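Local coordinates for protein polyphosphate kinase (Porphyromonas gingivalis, PDB 2O8R) that probably catalyses the reversible transfer of the terminal phosphate of ATP onto a growing long-chain polyphosphate, with magnesium as cofactor, at residues P34-I39 against P310-P315; K40-F45 against Y99-D104; F134-I139 against L217-P222; A165-E170 against R274-V279. The protein carries 3 engineered substitutions. All coordinates share one frame; numbering follows the deposited sequence.

Overall arrangement
The four contacts form two pairs. Interactions 1 and 2 share helix 35-63 and have centres 13 Å apart. Interaction 1 joins the first turn of that helix to the loop 310-315, and interaction 2 joins the next turns to helix 83-112. Interactions 3 and 4 lie in the middle domain, with centres 19 Å apart. They touch where Phe221 CD1 meets Leu168 CD1 at 3.7 Å and Leu217 CD2 meets Val166 CG2 at 3.8 Å. The two pairs stay apart; the nearest atoms of interactions 2 and 4 are about 9 Å from each other. In interaction 2, the Leu42 side chain is about 10 Å from that of Asn48, a predicted ATP-binding residue.

Interaction 1. Residues P34-I39 against P310-P315; sequences PVYDRI and PNPFAP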
# COMPACT_ATOMS: atom_id res chain seq x y z
N PRO A 34 -3.61 -0.48 -30.45
CA PRO A 34 -4.75 0.04 -29.70
C PRO A 34 -4.30 1.20 -28.84
O PRO A 34 -3.27 1.07 -28.18
CB PRO A 34 -5.15 -1.14 -28.82
CG PRO A 34 -4.77 -2.31 -29.62
CD PRO A 34 -3.50 -1.94 -30.30
N VAL A 35 -5.06 2.31 -28.84
CA VAL A 35 -4.57 3.57 -28.22
C VAL A 35 -3.98 3.42 -26.85
O VAL A 35 -2.91 3.97 -26.57
CB VAL A 35 -5.63 4.69 -28.05
CG1 VAL A 35 -5.38 5.80 -29.02
CG2 VAL A 35 -7.08 4.17 -28.04
N TYR A 36 -4.67 2.69 -25.97
CA TYR A 36 -4.23 2.62 -24.60
C TYR A 36 -2.88 1.93 -24.46
O TYR A 36 -2.11 2.24 -23.56
CB TYR A 36 -5.32 2.08 -23.67
CG TYR A 36 -6.29 3.19 -23.32
CD1 TYR A 36 -7.42 3.45 -24.11
CD2 TYR A 36 -6.06 4.02 -22.22
CE1 TYR A 36 -8.28 4.49 -23.80
CE2 TYR A 36 -6.92 5.05 -21.90
CZ TYR A 36 -8.02 5.28 -22.69
OH TYR A 36 -8.85 6.32 -22.36
N ASP A 37 -2.55 1.05 -25.42
CA ASP A 37 -1.21 0.47 -25.50
C ASP A 37 -0.17 1.56 -25.68
O ASP A 37 0.86 1.55 -25.02
CB ASP A 37 -1.09 -0.53 -26.64
CG ASP A 37 -1.99 -1.74 -26.45
OD1 ASP A 37 -2.68 -1.85 -25.41
OD2 ASP A 37 -2.00 -2.57 -27.37
N ARG A 38 -0.46 2.49 -26.59
CA ARG A 38 0.45 3.58 -26.89
C ARG A 38 0.56 4.55 -25.72
O ARG A 38 1.66 4.95 -25.34
CB ARG A 38 0.00 4.30 -28.15
CG ARG A 38 -0.07 3.39 -29.35
CD ARG A 38 -0.44 4.18 -30.56
NE ARG A 38 -1.80 3.94 -30.99
CZ ARG A 38 -2.45 4.71 -31.86
NH1 ARG A 38 -1.87 5.78 -32.38
NH2 ARG A 38 -3.70 4.42 -32.19
N ILE A 39 -0.58 4.91 -25.14
CA ILE A 39 -0.64 5.78 -23.97
C ILE A 39 0.22 5.26 -22.80
O ILE A 39 0.97 6.04 -22.17
CB ILE A 39 -2.09 5.98 -23.50
CG1 ILE A 39 -2.87 6.79 -24.55
CG2 ILE A 39 -2.13 6.64 -22.11
CD1 ILE A 39 -4.15 7.41 -24.04
N PRO A 310 -8.14 6.93 -17.43
CA PRO A 310 -9.08 5.83 -17.50
C PRO A 310 -9.46 5.49 -18.93
O PRO A 310 -9.56 6.39 -19.75
CB PRO A 310 -10.31 6.38 -16.76
CG PRO A 310 -9.85 7.58 -16.03
CD PRO A 310 -8.73 8.13 -16.82
N ASN A 311 -9.62 4.20 -19.21
CA ASN A 311 -10.27 3.73 -20.43
C ASN A 311 -11.69 3.30 -20.10
O ASN A 311 -11.90 2.16 -19.67
CB ASN A 311 -9.50 2.55 -21.02
CG ASN A 311 -10.20 1.92 -22.23
OD1 ASN A 311 -11.23 2.40 -22.72
ND2 ASN A 311 -9.62 0.83 -22.71
N PRO A 312 -12.67 4.19 -20.33
CA PRO A 312 -14.07 3.89 -20.08
C PRO A 312 -14.68 2.86 -21.03
O PRO A 312 -15.87 2.59 -20.94
CB PRO A 312 -14.75 5.24 -20.29
CG PRO A 312 -13.91 5.91 -21.28
CD PRO A 312 -12.51 5.54 -20.88
N PHE A 313 -13.89 2.30 -21.94
CA PHE A 313 -14.39 1.22 -22.77
C PHE A 313 -13.80 -0.12 -22.38
O PHE A 313 -13.35 -0.88 -23.22
CB PHE A 313 -14.23 1.54 -24.24
CG PHE A 313 -15.06 2.69 -24.67
CD1 PHE A 313 -16.44 2.58 -24.71
CD2 PHE A 313 -14.48 3.91 -24.97
CE1 PHE A 313 -17.22 3.65 -25.07
CE2 PHE A 313 -15.26 4.98 -25.34
CZ PHE A 313 -16.63 4.85 -25.39
N ALA A 314 -13.85 -0.38 -21.08
CA ALA A 314 -13.39 -1.62 -20.46
C ALA A 314 -12.32 -2.32 -21.27
O ALA A 314 -11.24 -1.73 -21.42
CB ALA A 314 -14.56 -2.53 -20.09
N PRO A 315 -12.59 -3.52 -21.86
CA PRO A 315 -11.47 -4.28 -22.43
C PRO A 315 -11.13 -3.89 -23.87
O PRO A 315 -10.16 -4.38 -24.43
CB PRO A 315 -11.97 -5.73 -22.38
CG PRO A 315 -13.45 -5.67 -22.10
CD PRO A 315 -13.86 -4.23 -22.08
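Tyr36 lays its ring against the side chain of Asn311, and this stack is the main part of the contact. Asn311 CB sits over the middle of one ring face, 3.5 Å from the ring centroid and 11° off the normal, a CH-pi contact. The amide continues the stack over the CD1 and CE1 side, its plane only 4° from that of the ring. Asn311 CG lies anti to the backbone N (chi1 174°), which carries the amide across the face. The amide is held at both ends. Its OD1 accepts from Phe313 N at 2.8 Å, closing an Asx turn, and its ND2 bonds to Arg316 O. This grip should fix the flat group in its stacked position. The phenol end of the ring reaches the backbone: Tyr36 OH donates a weak hydrogen bond to Pro310 O at 2.7 Å. On the opposite face of the ring, Ile39 CD1 lies toward the rim. The contact thus ties the start of helix 35-63 to the loop that follows strand 294-297. Helix 83-112 packs on Tyr36 through Leu110, strand 115-118 through Ile115, and strand 204-208 meets Pro310 and Pro312.

Interaction 2. Residues K40-F45 against Y99-D104; sequences KFLSIF and YRIFYD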
# COMPACT_ATOMS: atom_id res chain seq x y z
N LYS A 40 0.11 3.95 -22.54
CA LYS A 40 0.98 3.25 -21.58
C LYS A 40 2.45 3.50 -21.87
O LYS A 40 3.22 3.78 -20.95
CB LYS A 40 0.71 1.75 -21.57
CG LYS A 40 0.02 1.22 -20.32
CD LYS A 40 -1.32 1.88 -20.05
CE LYS A 40 -1.64 1.82 -18.57
NZ LYS A 40 -2.82 2.65 -18.25
N PHE A 41 2.84 3.41 -23.14
CA PHE A 41 4.24 3.59 -23.49
C PHE A 41 4.75 5.03 -23.38
O PHE A 41 5.92 5.26 -23.08
CB PHE A 41 4.55 2.96 -24.86
CG PHE A 41 4.91 1.52 -24.75
CD1 PHE A 41 3.93 0.56 -24.65
CD2 PHE A 41 6.24 1.14 -24.66
CE1 PHE A 41 4.26 -0.77 -24.50
CE2 PHE A 41 6.57 -0.19 -24.51
CZ PHE A 41 5.57 -1.15 -24.42
N LEU A 42 3.85 5.98 -23.58
CA LEU A 42 4.16 7.38 -23.34
C LEU A 42 4.51 7.52 -21.86
O LEU A 42 5.57 8.04 -21.50
CB LEU A 42 2.95 8.24 -23.71
CG LEU A 42 3.03 9.44 -24.66
CD1 LEU A 42 4.03 9.22 -25.79
CD2 LEU A 42 1.63 9.82 -25.21
N SER A 43 3.64 7.01 -21.00
CA SER A 43 3.85 7.05 -19.56
C SER A 43 5.19 6.40 -19.15
O SER A 43 5.97 6.99 -18.39
CB SER A 43 2.66 6.38 -18.85
OG SER A 43 3.08 5.60 -17.74
N ILE A 44 5.44 5.21 -19.68
CA ILE A 44 6.68 4.47 -19.43
C ILE A 44 7.90 5.31 -19.80
O ILE A 44 8.82 5.44 -19.00
CB ILE A 44 6.73 3.12 -20.19
CG1 ILE A 44 5.72 2.14 -19.60
CG2 ILE A 44 8.14 2.54 -20.14
CD1 ILE A 44 5.50 0.87 -20.44
N PHE A 45 7.86 5.88 -21.01
CA PHE A 45 8.94 6.75 -21.48
C PHE A 45 9.23 7.87 -20.49
O PHE A 45 10.40 8.18 -20.21
CB PHE A 45 8.58 7.35 -22.84
CG PHE A 45 9.52 8.43 -23.30
CD1 PHE A 45 10.61 8.11 -24.09
CD2 PHE A 45 9.31 9.75 -22.95
CE1 PHE A 45 11.48 9.09 -24.52
CE2 PHE A 45 10.17 10.74 -23.38
CZ PHE A 45 11.26 10.42 -24.17
N TYR A 99 5.41 15.30 -27.77
CA TYR A 99 4.25 16.17 -27.87
C TYR A 99 3.54 16.09 -29.23
O TYR A 99 2.31 16.20 -29.29
CB TYR A 99 4.61 17.60 -27.49
CG TYR A 99 4.67 17.79 -25.99
CD1 TYR A 99 3.53 18.12 -25.25
CD2 TYR A 99 5.86 17.65 -25.30
CE1 TYR A 99 3.58 18.30 -23.87
CE2 TYR A 99 5.92 17.83 -23.92
CZ TYR A 99 4.78 18.15 -23.22
OH TYR A 99 4.86 18.33 -21.87
N ARG A 100 4.31 15.88 -30.29
CA ARG A 100 3.74 15.58 -31.59
C ARG A 100 2.86 14.34 -31.53
O ARG A 100 1.72 14.36 -31.97
CB ARG A 100 4.83 15.43 -32.65
CG ARG A 100 5.09 16.69 -33.46
CD ARG A 100 6.07 16.45 -34.59
NE ARG A 100 7.45 16.47 -34.12
CZ ARG A 100 8.32 15.47 -34.25
NH1 ARG A 100 7.97 14.34 -34.86
NH2 ARG A 100 9.55 15.60 -33.76
N ILE A 101 3.37 13.26 -30.94
CA ILE A 101 2.57 12.05 -30.78
C ILE A 101 1.33 12.33 -29.95
O ILE A 101 0.23 11.93 -30.32
CB ILE A 101 3.40 10.91 -30.15
CG1 ILE A 101 4.56 10.57 -31.07
CG2 ILE A 101 2.57 9.66 -29.99
CD1 ILE A 101 5.62 9.74 -30.44
N PHE A 102 1.50 13.07 -28.86
CA PHE A 102 0.41 13.33 -27.92
C PHE A 102 -0.71 14.17 -28.52
O PHE A 102 -1.88 13.80 -28.46
CB PHE A 102 0.94 13.98 -26.65
CG PHE A 102 -0.12 14.20 -25.60
CD1 PHE A 102 -0.72 13.12 -24.97
CD2 PHE A 102 -0.50 15.48 -25.25
CE1 PHE A 102 -1.69 13.31 -24.00
CE2 PHE A 102 -1.47 15.68 -24.28
CZ PHE A 102 -2.07 14.60 -23.66
N TYR A 103 -0.33 15.30 -29.11
CA TYR A 103 -1.31 16.24 -29.65
C TYR A 103 -1.81 15.88 -31.04
O TYR A 103 -2.96 16.16 -31.37
CB TYR A 103 -0.72 17.64 -29.68
CG TYR A 103 -0.62 18.30 -28.34
CD1 TYR A 103 -1.75 18.63 -27.63
CD2 TYR A 103 0.62 18.61 -27.79
CE1 TYR A 103 -1.67 19.25 -26.41
CE2 TYR A 103 0.71 19.23 -26.57
CZ TYR A 103 -0.44 19.54 -25.88
OH TYR A 103 -0.37 20.16 -24.65
N ASP A 104 -0.94 15.30 -31.86
CA ASP A 104 -1.28 15.03 -33.25
C ASP A 104 -1.88 13.66 -33.47
O ASP A 104 -2.51 13.42 -34.49
CB ASP A 104 -0.07 15.22 -34.17
CG ASP A 104 0.55 16.57 -34.02
OD1 ASP A 104 -0.19 17.53 -33.73
OD2 ASP A 104 1.78 16.69 -34.20
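Leu42 points from helix 35-63 toward helix 83-112 and meets Ile101 and Phe102. Its two methyls divide the work. CD2 lies 4.1 Å from Phe102 CD1, and CD1 lies 4.5 Å from Ile101 CG2. The leucine and phenylalanine side chains cross at about a right angle. Phe102 CG is anti to the backbone N (chi1 -177°), which swings the ring out beside its own carbonyl carbon and presents CD1 to the leucine. The other ortho carbon, CD2, lies over the centre of the Tyr103 ring, 3.9 Å above its plane. Between the two segments, the nearest CA atoms are those of Leu42 and Phe102, 8.4 Å apart.

The packed part is small, 113 Å² over both segments, but all three residues are buried. Ala28 and Leu25 of helix 13-29 and Ile106 of helix 83-112 complete the apolar cluster. The other side of helix 83-112 is different. Arg100 and Asp104 are exposed there and make no contact with 40-45. The first side-chain bond of Tyr99 points away from 40-45, and its OH bonds to Tyr300 O.

This is helix-to-helix packing within the N-terminal domain. The usual helical bonds run within each segment, for example from Ile44 N to Lys40 O and from Tyr103 N to Tyr99 O. Just outside the segments, Leu42 O and Tyr98 OH share a weak hydrogen bond. Between 40-45 and 99-104 themselves the contact is apolar, and it probably rests mainly on removing apolar surface from water.

Interaction 3. Residues F134-I139 against L217-P222; sequences FFHEEI and LDVVFP
His136 and Val219 have the nearest CA atoms of the two segments, 9.1 Å apart. The segment 134-139 ends helix 125-139 with a wider pi-type turn. There Phe134 O accepts two bonds, from Glu138 N at 2.7 Å and from Ile139 N at 3.1 Å, which arrive from opposite faces of the carbonyl plane. The segment 217-222 begins with one short, weakly bonded helical turn.

Phe135 carries much of the contact. Its CG is anti to the backbone N (chi1 175°), and the ring reaches out to the two valines with its edge. CE2 lies 3.4 Å from Val219 CG2, and CZ lies 3.7 Å from Val220 CG2, which sits in the ring plane. The His216 ring stacks on Phe135. His136 comes from the opposite direction to Val219 and brings NE2 to 4.0 Å from Val219 CG2. Its ND1 bonds to Arg132 O in the preceding turn, which should limit rotation of the imidazole.

The second subunit lies close by. Its Phe410 packs on Phe134 and Glu138, and the second subunit also makes backbone hydrogen bonds with Val220.

For Phe135 the chemistry is aromatic edge against methyl, while His136 is simply in contact with the Val219 methyls. Phe135 and Val220 are buried; His136 is exposed at the border. The contact is thus a hydrophobic join within the middle domain, with its polar ring bonded along its own helix.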
# COMPACT_ATOMS: atom_id res chain seq x y z
N PHE A 134 -16.89 21.45 -8.19
CA PHE A 134 -15.78 20.54 -7.90
C PHE A 134 -14.59 21.30 -7.37
O PHE A 134 -14.02 20.94 -6.33
CB PHE A 134 -15.37 19.79 -9.16
CG PHE A 134 -14.39 18.66 -8.93
CD1 PHE A 134 -14.82 17.44 -8.43
CD2 PHE A 134 -13.05 18.80 -9.27
CE1 PHE A 134 -13.93 16.40 -8.26
CE2 PHE A 134 -12.16 17.75 -9.09
CZ PHE A 134 -12.60 16.55 -8.60
N PHE A 135 -14.21 22.37 -8.08
CA PHE A 135 -13.13 23.19 -7.61
C PHE A 135 -13.43 23.68 -6.21
O PHE A 135 -12.61 23.52 -5.31
CB PHE A 135 -12.83 24.37 -8.53
CG PHE A 135 -11.78 25.27 -7.98
CD1 PHE A 135 -10.44 24.92 -8.08
CD2 PHE A 135 -12.12 26.42 -7.29
CE1 PHE A 135 -9.44 25.74 -7.55
CE2 PHE A 135 -11.13 27.24 -6.76
CZ PHE A 135 -9.79 26.90 -6.89
N HIS A 136 -14.63 24.24 -6.01
CA HIS A 136 -14.97 24.78 -4.69
C HIS A 136 -15.01 23.73 -3.59
O HIS A 136 -14.35 23.89 -2.57
CB HIS A 136 -16.25 25.63 -4.73
CG HIS A 136 -16.03 27.01 -5.27
ND1 HIS A 136 -16.09 27.31 -6.62
CD2 HIS A 136 -15.71 28.17 -4.65
CE1 HIS A 136 -15.83 28.59 -6.80
NE2 HIS A 136 -15.60 29.14 -5.63
N GLU A 137 -15.74 22.64 -3.80
CA GLU A 137 -15.92 21.68 -2.72
C GLU A 137 -14.77 20.69 -2.57
O GLU A 137 -14.51 20.21 -1.47
CB GLU A 137 -17.23 20.90 -2.88
CG GLU A 137 -18.50 21.72 -2.83
CD GLU A 137 -19.73 20.86 -3.09
OE1 GLU A 137 -19.58 19.68 -3.46
OE2 GLU A 137 -20.86 21.37 -2.91
N GLU A 138 -14.09 20.37 -3.67
CA GLU A 138 -13.11 19.27 -3.66
C GLU A 138 -11.64 19.67 -3.84
O GLU A 138 -10.77 19.14 -3.16
CB GLU A 138 -13.49 18.22 -4.70
CG GLU A 138 -14.87 17.62 -4.51
CD GLU A 138 -14.86 16.37 -3.65
OE1 GLU A 138 -13.81 16.05 -3.06
OE2 GLU A 138 -15.91 15.70 -3.59
N ILE A 139 -11.35 20.57 -4.77
CA ILE A 139 -9.97 21.00 -5.00
C ILE A 139 -9.51 22.05 -4.00
O ILE A 139 -8.51 21.86 -3.31
CB ILE A 139 -9.77 21.59 -6.41
CG1 ILE A 139 -10.11 20.56 -7.48
CG2 ILE A 139 -8.34 22.07 -6.56
CD1 ILE A 139 -9.85 21.03 -8.87
N LEU A 217 -8.47 30.41 -10.75
CA LEU A 217 -7.43 31.11 -10.01
C LEU A 217 -7.94 32.42 -9.45
O LEU A 217 -7.49 32.87 -8.39
CB LEU A 217 -6.21 31.35 -10.91
CG LEU A 217 -5.29 30.16 -11.19
CD1 LEU A 217 -4.31 30.48 -12.29
CD2 LEU A 217 -4.54 29.76 -9.94
N ASP A 218 -8.92 33.01 -10.14
CA ASP A 218 -9.56 34.26 -9.70
C ASP A 218 -10.24 34.18 -8.34
O ASP A 218 -10.33 35.19 -7.65
CB ASP A 218 -10.54 34.76 -10.75
CG ASP A 218 -11.41 33.66 -11.30
OD1 ASP A 218 -10.92 32.89 -12.16
OD2 ASP A 218 -12.58 33.57 -10.88
N VAL A 219 -10.70 32.99 -7.93
CA VAL A 219 -11.29 32.85 -6.60
C VAL A 219 -10.21 32.71 -5.52
O VAL A 219 -10.43 33.04 -4.35
CB VAL A 219 -12.36 31.70 -6.51
CG1 VAL A 219 -12.93 31.36 -7.89
CG2 VAL A 219 -11.81 30.46 -5.84
N VAL A 220 -9.04 32.24 -5.94
CA VAL A 220 -7.92 32.02 -5.04
C VAL A 220 -7.21 33.35 -4.78
O VAL A 220 -6.74 33.63 -3.67
CB VAL A 220 -6.95 30.97 -5.63
CG1 VAL A 220 -5.68 30.85 -4.80
CG2 VAL A 220 -7.64 29.62 -5.72
N PHE A 221 -7.19 34.19 -5.80
CA PHE A 221 -6.57 35.50 -5.67
C PHE A 221 -7.57 36.62 -5.99
O PHE A 221 -7.46 37.28 -7.02
CB PHE A 221 -5.36 35.59 -6.60
CG PHE A 221 -4.35 34.49 -6.39
CD1 PHE A 221 -3.39 34.59 -5.40
CD2 PHE A 221 -4.37 33.35 -7.20
CE1 PHE A 221 -2.45 33.58 -5.21
CE2 PHE A 221 -3.44 32.35 -7.02
CZ PHE A 221 -2.47 32.46 -6.02
N PRO A 222 -8.56 36.84 -5.10
CA PRO A 222 -9.60 37.82 -5.39
C PRO A 222 -9.08 39.25 -5.60
O PRO A 222 -9.58 39.97 -6.45
CB PRO A 222 -10.50 37.75 -4.15
CG PRO A 222 -9.63 37.19 -3.08
CD PRO A 222 -8.77 36.21 -3.78

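Interaction 4. Residues A165-E170 against R274-V279; sequences AVRLKE and RMPDEV
Arg167 reaches Pro276 by a chain that first runs straight and then bends. Chi1 (174°) and chi2 (164°) are both extended, and the turn comes at chi3 (79°). This brings NH1 to 3.9 Å from Pro276 CG, the two side chains lying oblique to each other. Met275, a selenomethionine in this crystal, is extended beyond CG. Its end therefore comes nearer the strand than its first bond suggests, and CE meets Ala165 CB at 3.4 Å. The nearest CA atoms of the two segments are those of Arg167 and Val279, 7.8 Å apart.

The contact joins strand 163-169 of the middle-domain sheet to the loop that leads into helix 277-283. Pro276 is the residue just before that helix. Tyr230 of the adjacent strand 225-235 touches both Met275 and Pro276 and extends the apolar patch.

Outside the segments, Arg167 makes a cation-pi contact with Tyr177. Glu278 OE1 is 5.2 Å from Arg167 NH1, too far for a salt bridge, though it may stabilise the charge weakly. Between the segments, then, a buried methyl pair does the apolar work, while the arginine adds van der Waals contact and at most a loose electrostatic pull.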
# COMPACT_ATOMS: atom_id res chain seq x y z
N ALA A 165 3.00 27.97 -11.19
CA ALA A 165 3.49 29.30 -10.87
C ALA A 165 2.57 30.30 -11.54
O ALA A 165 2.36 30.25 -12.75
CB ALA A 165 4.90 29.47 -11.35
N VAL A 166 1.99 31.18 -10.73
CA VAL A 166 1.02 32.19 -11.18
C VAL A 166 1.63 33.59 -11.12
O VAL A 166 2.25 33.95 -10.13
CB VAL A 166 -0.22 32.21 -10.24
CG1 VAL A 166 -1.22 33.25 -10.69
CG2 VAL A 166 -0.89 30.85 -10.18
N ARG A 167 1.44 34.36 -12.19
CA ARG A 167 1.83 35.77 -12.22
C ARG A 167 0.63 36.66 -11.89
O ARG A 167 -0.43 36.51 -12.49
CB ARG A 167 2.37 36.14 -13.59
CG ARG A 167 2.67 37.60 -13.77
CD ARG A 167 3.55 37.83 -14.98
NE ARG A 167 2.79 37.79 -16.22
CZ ARG A 167 3.34 37.86 -17.43
NH1 ARG A 167 4.66 37.96 -17.55
NH2 ARG A 167 2.57 37.83 -18.51
N LEU A 168 0.81 37.58 -10.96
CA LEU A 168 -0.29 38.44 -10.52
C LEU A 168 -0.02 39.95 -10.64
O LEU A 168 1.08 40.42 -10.32
CB LEU A 168 -0.63 38.11 -9.07
CG LEU A 168 -0.98 36.66 -8.79
CD1 LEU A 168 -0.68 36.31 -7.34
CD2 LEU A 168 -2.43 36.37 -9.15
N LYS A 169 -1.03 40.70 -11.10
CA LYS A 169 -1.01 42.16 -11.06
C LYS A 169 -2.18 42.63 -10.21
O LYS A 169 -3.30 42.16 -10.39
CB LYS A 169 -1.09 42.75 -12.46
CG LYS A 169 -0.58 44.17 -12.56
CD LYS A 169 -1.13 44.84 -13.80
CE LYS A 169 -1.32 46.32 -13.60
NZ LYS A 169 -2.42 46.87 -14.44
N GLU A 170 -1.91 43.57 -9.31
CA GLU A 170 -2.81 43.87 -8.19
C GLU A 170 -3.93 44.87 -8.51
O GLU A 170 -4.68 44.69 -9.47
CB GLU A 170 -1.98 44.36 -7.01
CG GLU A 170 -2.49 43.94 -5.66
CD GLU A 170 -1.50 44.27 -4.57
OE1 GLU A 170 -1.92 44.37 -3.40
OE2 GLU A 170 -0.30 44.43 -4.89
N ARG A 274 5.95 28.58 -22.69
CA ARG A 274 5.37 29.92 -22.80
C ARG A 274 5.84 30.83 -21.66
O ARG A 274 5.56 32.02 -21.68
CB ARG A 274 3.83 29.85 -22.76
CG ARG A 274 3.18 29.13 -23.93
CD ARG A 274 1.73 28.75 -23.62
NE ARG A 274 0.77 29.74 -24.09
CZ ARG A 274 0.12 29.68 -25.26
NH1 ARG A 274 0.33 28.67 -26.09
NH2 ARG A 274 -0.75 30.63 -25.59
N MSE A 275 6.56 30.26 -20.69
CA MSE A 275 6.96 30.99 -19.49
C MSE A 275 8.10 31.94 -19.80
O MSE A 275 9.13 31.52 -20.33
CB MSE A 275 7.41 30.02 -18.41
CG MSE A 275 7.08 30.48 -17.01
SE MSE A 275 8.00 29.46 -15.64
CE MSE A 275 6.76 29.60 -14.18
N PRO A 276 7.91 33.24 -19.49
CA PRO A 276 8.97 34.24 -19.57
C PRO A 276 10.09 33.96 -18.56
O PRO A 276 9.84 33.36 -17.52
CB PRO A 276 8.26 35.55 -19.21
CG PRO A 276 6.81 35.27 -19.46
CD PRO A 276 6.63 33.84 -19.08
N ASP A 277 11.31 34.39 -18.87
CA ASP A 277 12.46 34.09 -18.02
C ASP A 277 12.46 34.89 -16.72
O ASP A 277 13.07 34.46 -15.73
CB ASP A 277 13.78 34.28 -18.76
CG ASP A 277 13.79 33.61 -20.12
OD1 ASP A 277 12.96 33.99 -20.97
OD2 ASP A 277 14.63 32.72 -20.34
N GLU A 278 11.79 36.04 -16.72
CA GLU A 278 11.67 36.85 -15.51
C GLU A 278 11.05 36.04 -14.37
O GLU A 278 11.52 36.10 -13.23
CB GLU A 278 10.83 38.11 -15.75
CG GLU A 278 11.41 39.06 -16.79
CD GLU A 278 10.68 38.97 -18.11
OE1 GLU A 278 9.55 39.49 -18.20
OE2 GLU A 278 11.24 38.40 -19.06
N VAL A 279 10.02 35.27 -14.70
CA VAL A 279 9.36 34.42 -13.71
C VAL A 279 10.18 33.17 -13.40
O VAL A 279 10.13 32.65 -12.28
CB VAL A 279 7.87 34.13 -14.10
CG1 VAL A 279 7.74 33.69 -15.53
CG2 VAL A 279 7.21 33.14 -13.14